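Local coordinates for Low temperature requirement C protein (Listeria monocytogenes, PDB 1Y9I) that probably acts as a phosphatidylglycerophosphatase, a helical-bundle lipid phosphatase that assembles as a tetramer and holds a calcium and a magnesium ion close together, at residues Arg49-His54 / Ala155-His160; Glu53-Lys58 / Gly148-Ala153. One frame throughout, in Å; residues are numbered along the deposited sequence.

Contact 1 of 2, residues Arg49-His54 / Ala155-His160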
loop_
_atom_site.group_PDB
_atom_site.type_symbol
_atom_site.label_atom_id
_atom_site.label_comp_id
_atom_site.label_asym_id
_atom_site.label_seq_id
_atom_site.Cartn_x
_atom_site.Cartn_y
_atom_site.Cartn_z
ATOM N N ARG A 49 19.524 18.079 1.801
ATOM C CA ARG A 49 19.659 18.194 0.353
ATOM C C ARG A 49 20.180 16.886 -0.252
ATOM O O ARG A 49 19.662 16.408 -1.270
ATOM C CB ARG A 49 20.623 19.337 0.026
ATOM C CG ARG A 49 20.853 19.583 -1.453
ATOM C CD ARG A 49 21.857 20.715 -1.652
ATOM N NE ARG A 49 21.410 21.952 -1.016
ATOM C CZ ARG A 49 22.093 22.609 -0.083
ATOM N NH1 ARG A 49 23.269 22.154 0.335
ATOM N NH2 ARG A 49 21.599 23.724 0.434
ATOM N N GLN A 50 21.203 16.309 0.378
ATOM C CA GLN A 50 21.801 15.061 -0.099
ATOM C C GLN A 50 20.797 13.910 -0.113
ATOM O O GLN A 50 20.809 13.075 -1.014
ATOM C CB GLN A 50 22.990 14.664 0.783
ATOM C CG GLN A 50 24.191 15.594 0.701
ATOM C CD GLN A 50 25.326 15.132 1.594
ATOM O OE1 GLN A 50 25.772 13.987 1.503
ATOM N NE2 GLN A 50 25.799 16.018 2.464
ATOM N N ASN A 51 19.943 13.852 0.900
ATOM C CA ASN A 51 18.953 12.787 0.961
ATOM C C ASN A 51 17.886 12.982 -0.113
ATOM O O ASN A 51 17.361 12.006 -0.650
ATOM C CB ASN A 51 18.328 12.719 2.359
ATOM C CG ASN A 51 19.180 11.912 3.338
ATOM O OD1 ASN A 51 19.164 10.679 3.323
ATOM N ND2 ASN A 51 19.938 12.610 4.184
ATOM N N VAL A 52 17.569 14.236 -0.430
ATOM C CA VAL A 52 16.584 14.513 -1.476
ATOM C C VAL A 52 17.168 14.020 -2.798
ATOM O O VAL A 52 16.482 13.367 -3.587
ATOM C CB VAL A 52 16.273 16.027 -1.582
ATOM C CG1 VAL A 52 15.446 16.309 -2.841
ATOM C CG2 VAL A 52 15.504 16.495 -0.347
ATOM N N GLU A 53 18.446 14.319 -3.026
ATOM C CA GLU A 53 19.125 13.893 -4.246
ATOM C C GLU A 53 19.069 12.378 -4.394
ATOM O O GLU A 53 18.815 11.866 -5.487
ATOM C CB GLU A 53 20.588 14.359 -4.243
ATOM C CG GLU A 53 20.779 15.865 -4.401
ATOM C CD GLU A 53 20.417 16.367 -5.793
ATOM O OE1 GLU A 53 20.069 15.533 -6.657
ATOM O OE2 GLU A 53 20.484 17.594 -6.024
ATOM N N HIS A 54 19.304 11.659 -3.299
ATOM C CA HIS A 54 19.268 10.201 -3.327
ATOM C C HIS A 54 17.894 9.659 -3.705
ATOM O O HIS A 54 17.790 8.663 -4.423
ATOM C CB HIS A 54 19.683 9.618 -1.976
ATOM C CG HIS A 54 21.164 9.514 -1.791
ATOM N ND1 HIS A 54 21.858 10.288 -0.886
ATOM C CD2 HIS A 54 22.083 8.713 -2.383
ATOM C CE1 HIS A 54 23.139 9.967 -0.927
ATOM N NE2 HIS A 54 23.303 9.015 -1.827
ATOM N N ALA A 155 13.252 12.174 4.368
ATOM C CA ALA A 155 13.314 12.207 5.832
ATOM C C ALA A 155 13.505 10.795 6.382
ATOM O O ALA A 155 14.180 10.591 7.397
ATOM C CB ALA A 155 12.033 12.818 6.405
ATOM N N SER A 156 12.905 9.818 5.708
ATOM C CA SER A 156 13.021 8.422 6.120
ATOM C C SER A 156 14.438 7.909 5.873
ATOM O O SER A 156 15.022 7.221 6.719
ATOM C CB SER A 156 12.015 7.569 5.344
ATOM O OG SER A 156 12.235 6.196 5.590
ATOM N N ARG A 157 15.003 8.246 4.718
ATOM C CA ARG A 157 16.362 7.808 4.423
ATOM C C ARG A 157 17.306 8.388 5.479
ATOM O O ARG A 157 18.222 7.714 5.956
ATOM C CB ARG A 157 16.793 8.266 3.026
ATOM C CG ARG A 157 18.208 7.800 2.662
ATOM C CD ARG A 157 18.630 8.240 1.272
ATOM N NE ARG A 157 19.912 7.644 0.898
ATOM C CZ ARG A 157 21.075 7.955 1.465
ATOM N NH1 ARG A 157 21.123 8.863 2.432
ATOM N NH2 ARG A 157 22.190 7.342 1.079
ATOM N N LEU A 158 17.067 9.642 5.844
ATOM C CA LEU A 158 17.874 10.324 6.848
ATOM C C LEU A 158 17.758 9.575 8.180
ATOM O O LEU A 158 18.763 9.303 8.834
ATOM C CB LEU A 158 17.392 11.776 6.995
ATOM C CG LEU A 158 18.136 12.744 7.922
ATOM C CD1 LEU A 158 17.694 14.173 7.628
ATOM C CD2 LEU A 158 17.861 12.390 9.372
ATOM N N ALA A 159 16.533 9.242 8.578
ATOM C CA ALA A 159 16.318 8.520 9.831
ATOM C C ALA A 159 17.145 7.238 9.853
ATOM O O ALA A 159 17.774 6.911 10.867
ATOM C CB ALA A 159 14.845 8.194 10.008
ATOM N N HIS A 160 17.146 6.513 8.737
ATOM C CA HIS A 160 17.914 5.274 8.646
ATOM C C HIS A 160 19.413 5.540 8.674
ATOM O O HIS A 160 20.196 4.669 9.052
ATOM C CB HIS A 160 17.578 4.505 7.365
ATOM C CG HIS A 160 16.340 3.668 7.463
ATOM N ND1 HIS A 160 15.078 4.172 7.236
ATOM C CD2 HIS A 160 16.172 2.361 7.777
ATOM C CE1 HIS A 160 14.186 3.212 7.405
ATOM N NE2 HIS A 160 14.824 2.104 7.734
#
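Arg157 reaches from helix 143-160 to helix 45-56 and lays its guanidinium flat on the ring of His54. The two planes are practically parallel, 2° apart, and their centres lie 3.6 Å from each other. This is a face-to-face stack: CZ of Arg157 sits 3.4 Å from ND1 of His54, while NH2 covers the middle of the ring and NE lies near CG, where the ring joins its CB. The arginine gets there by being stretched out. Its CG is anti to the backbone N, and the chain stays extended as far as NE.

Asn51, one helical turn before His54, takes the same guanidinium from another direction. Its OD1 lies at the edge, in the guanidinium plane, and accepts a hydrogen bond from Arg157 NH1 at 2.8 Å, with an N-H...O angle of 159°. Seen from the amide, however, NH1 stands well above the carbonyl plane and not on a lone pair, and the two flat groups are well tilted against each other. The same OD1 rests against the aliphatic stem of the arginine, with CG of Arg157 3.1 Å away. On its other branch, ND2 of Asn51 bonds back to the carbonyl of Ile47, which fixes the amide's rotation, and packs 3.9 Å from CB of Leu158.

The guanidinium is thus held by face and edge at once, and Tyr109 also touches the arginine side chain. The imidazole in turn lies between two arginines, with NH1 of Arg57 over its other face, offset toward the rim. His54 ND1 makes a weak bond to Gln50 O of its own helix.

The short segment axes come within 9.0 Å at 113°, a steep helix-helix crossing within the all-helical bundle of this PgpA-family protein, bridged by an arginine-histidine stack and an amide-guanidinium bond.

Contact 2 of 2, residues Glu53-Lys58 / Gly148-Ala153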
loop_
_atom_site.group_PDB
_atom_site.type_symbol
_atom_site.label_atom_id
_atom_site.label_comp_id
_atom_site.label_asym_id
_atom_site.label_seq_id
_atom_site.Cartn_x
_atom_site.Cartn_y
_atom_site.Cartn_z
ATOM N N GLU A 53 18.446 14.319 -3.026
ATOM C CA GLU A 53 19.125 13.893 -4.246
ATOM C C GLU A 53 19.069 12.378 -4.394
ATOM O O GLU A 53 18.815 11.866 -5.487
ATOM C CB GLU A 53 20.588 14.359 -4.243
ATOM C CG GLU A 53 20.779 15.865 -4.401
ATOM C CD GLU A 53 20.417 16.367 -5.793
ATOM O OE1 GLU A 53 20.069 15.533 -6.657
ATOM O OE2 GLU A 53 20.484 17.594 -6.024
ATOM N N HIS A 54 19.304 11.659 -3.299
ATOM C CA HIS A 54 19.268 10.201 -3.327
ATOM C C HIS A 54 17.894 9.659 -3.705
ATOM O O HIS A 54 17.790 8.663 -4.423
ATOM C CB HIS A 54 19.683 9.618 -1.976
ATOM C CG HIS A 54 21.164 9.514 -1.791
ATOM N ND1 HIS A 54 21.858 10.288 -0.886
ATOM C CD2 HIS A 54 22.083 8.713 -2.383
ATOM C CE1 HIS A 54 23.139 9.967 -0.927
ATOM N NE2 HIS A 54 23.303 9.015 -1.827
ATOM N N VAL A 55 16.842 10.307 -3.218
ATOM C CA VAL A 55 15.487 9.875 -3.534
ATOM C C VAL A 55 15.203 10.058 -5.030
ATOM O O VAL A 55 14.651 9.167 -5.684
ATOM C CB VAL A 55 14.447 10.672 -2.701
ATOM C CG1 VAL A 55 13.033 10.347 -3.162
ATOM C CG2 VAL A 55 14.596 10.321 -1.220
ATOM N N LEU A 56 15.596 11.205 -5.572
ATOM C CA LEU A 56 15.363 11.489 -6.982
ATOM C C LEU A 56 16.134 10.573 -7.934
ATOM O O LEU A 56 15.841 10.537 -9.127
ATOM C CB LEU A 56 15.676 12.956 -7.285
ATOM C CG LEU A 56 14.732 13.965 -6.618
ATOM C CD1 LEU A 56 15.173 15.380 -6.942
ATOM C CD2 LEU A 56 13.307 13.734 -7.101
ATOM N N ARG A 57 17.103 9.825 -7.413
ATOM C CA ARG A 57 17.867 8.905 -8.254
ATOM C C ARG A 57 17.140 7.570 -8.393
ATOM O O ARG A 57 17.550 6.711 -9.170
ATOM C CB ARG A 57 19.263 8.653 -7.667
ATOM C CG ARG A 57 20.153 9.883 -7.599
ATOM C CD ARG A 57 21.608 9.496 -7.383
ATOM N NE ARG A 57 22.453 10.665 -7.164
ATOM C CZ ARG A 57 22.688 11.208 -5.975
ATOM N NH1 ARG A 57 22.151 10.687 -4.882
ATOM N NH2 ARG A 57 23.458 12.281 -5.882
ATOM N N LYS A 58 16.063 7.400 -7.632
ATOM C CA LYS A 58 15.286 6.164 -7.672
ATOM C C LYS A 58 14.356 6.131 -8.876
ATOM O O LYS A 58 13.558 7.041 -9.077
ATOM C CB LYS A 58 14.455 6.017 -6.392
ATOM C CG LYS A 58 15.271 5.803 -5.129
ATOM C CD LYS A 58 15.926 4.435 -5.118
ATOM C CE LYS A 58 16.618 4.175 -3.791
ATOM N NZ LYS A 58 17.140 2.785 -3.696
ATOM N N GLY A 148 5.573 16.500 -1.325
ATOM C CA GLY A 148 5.468 16.073 0.059
ATOM C C GLY A 148 6.039 14.675 0.241
ATOM O O GLY A 148 6.702 14.388 1.243
ATOM N N ALA A 149 5.791 13.802 -0.730
ATOM C CA ALA A 149 6.277 12.424 -0.663
ATOM C C ALA A 149 7.797 12.332 -0.792
ATOM O O ALA A 149 8.436 11.515 -0.125
ATOM C CB ALA A 149 5.613 11.585 -1.741
ATOM N N ILE A 150 8.377 13.146 -1.664
ATOM C CA ILE A 150 9.828 13.136 -1.825
ATOM C C ILE A 150 10.458 13.584 -0.502
ATOM O O ILE A 150 11.463 13.029 -0.067
ATOM C CB ILE A 150 10.280 14.080 -2.965
ATOM C CG1 ILE A 150 9.889 13.482 -4.321
ATOM C CG2 ILE A 150 11.802 14.274 -2.922
ATOM C CD1 ILE A 150 10.015 14.445 -5.495
ATOM N N ALA A 151 9.852 14.582 0.137
ATOM C CA ALA A 151 10.353 15.080 1.421
ATOM C C ALA A 151 10.280 13.989 2.492
ATOM O O ALA A 151 11.236 13.772 3.247
ATOM C CB ALA A 151 9.541 16.303 1.857
ATOM N N ALA A 152 9.141 13.308 2.558
ATOM C CA ALA A 152 8.939 12.246 3.533
ATOM C C ALA A 152 9.886 11.077 3.283
ATOM O O ALA A 152 10.410 10.482 4.223
ATOM C CB ALA A 152 7.488 11.765 3.493
ATOM N N ALA A 153 10.091 10.733 2.016
ATOM C CA ALA A 153 10.990 9.639 1.681
ATOM C C ALA A 153 12.411 10.022 2.085
ATOM O O ALA A 153 13.146 9.204 2.649
ATOM C CB ALA A 153 10.926 9.338 0.182
#
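Val55 is the first residue from Glu53 onward to meet the facing helix, and it does so with both methyls. The side chain points at helix 143-160 and forks there. With CG1 anti to the backbone N (chi1 173°), both branches meet CB of Ala153, CG1 of Val55 at 4.1 Å and CG2 at 4.0 Å, and CG1 of Val55 also reaches CG2 of Ile150, 4.1 Å away. The small Ala153 lets the valine come close to the helix backbone: CG2 of Val55 also lies 4.0 Å from C of Ala153.

Leu56 follows. Its CB points neither at the facing helix nor away from it, and the far end of the side chain bends in to make the touch, with CD2 alone, 3.7 Å from CD1 of Ile150. The leucine and isoleucine side chains cross at about a right angle, methyl against methyl. Ile150 therefore serves two neighbours with two branches, CG2 for Val55 and CD1 for Leu56. All four touching residues are buried, and the contact between them is wholly apolar.

Beyond Leu56 the chain turns off: Lys58 N bonds to Val55 O, and Lys58 is the N-cap of helix 59-76. Nearby, the carbonyl of Leu56 accepts a hydrogen bond from Gln62 of that helix.

Around this patch of methyl groups, Leu56 also touches Leu18 of helix 9-20 and Ile25 of helix 25-36, Ile150 packs on Ile28 of helix 25-36 and Ile105 of helix 97-106, and Tyr109 of a loop rests on both Val55 and Ala153.

Both contacts join helix 45-56 to helix 143-160, and along the first helix they overlap at Glu53 and His54. Contact 2, wholly buried and made of methyl groups, has its centre about 7 Å from the centre of the chain; contact 1, partly buried and relying on a stacked charge and a polar bond, has its centre about 13 Å from it. The chemistry thus changes from apolar to polar on going outward. Val52, of the 49-54 segment, touches contact 2, its CG1 lying 4.2 Å from CG2 of Ile150. At the 155-160 end, Ala159 and His160 pack on Leu94 of a second subunit and His160 on Arg59 of a third, whereas contact 2 stays within its own chain.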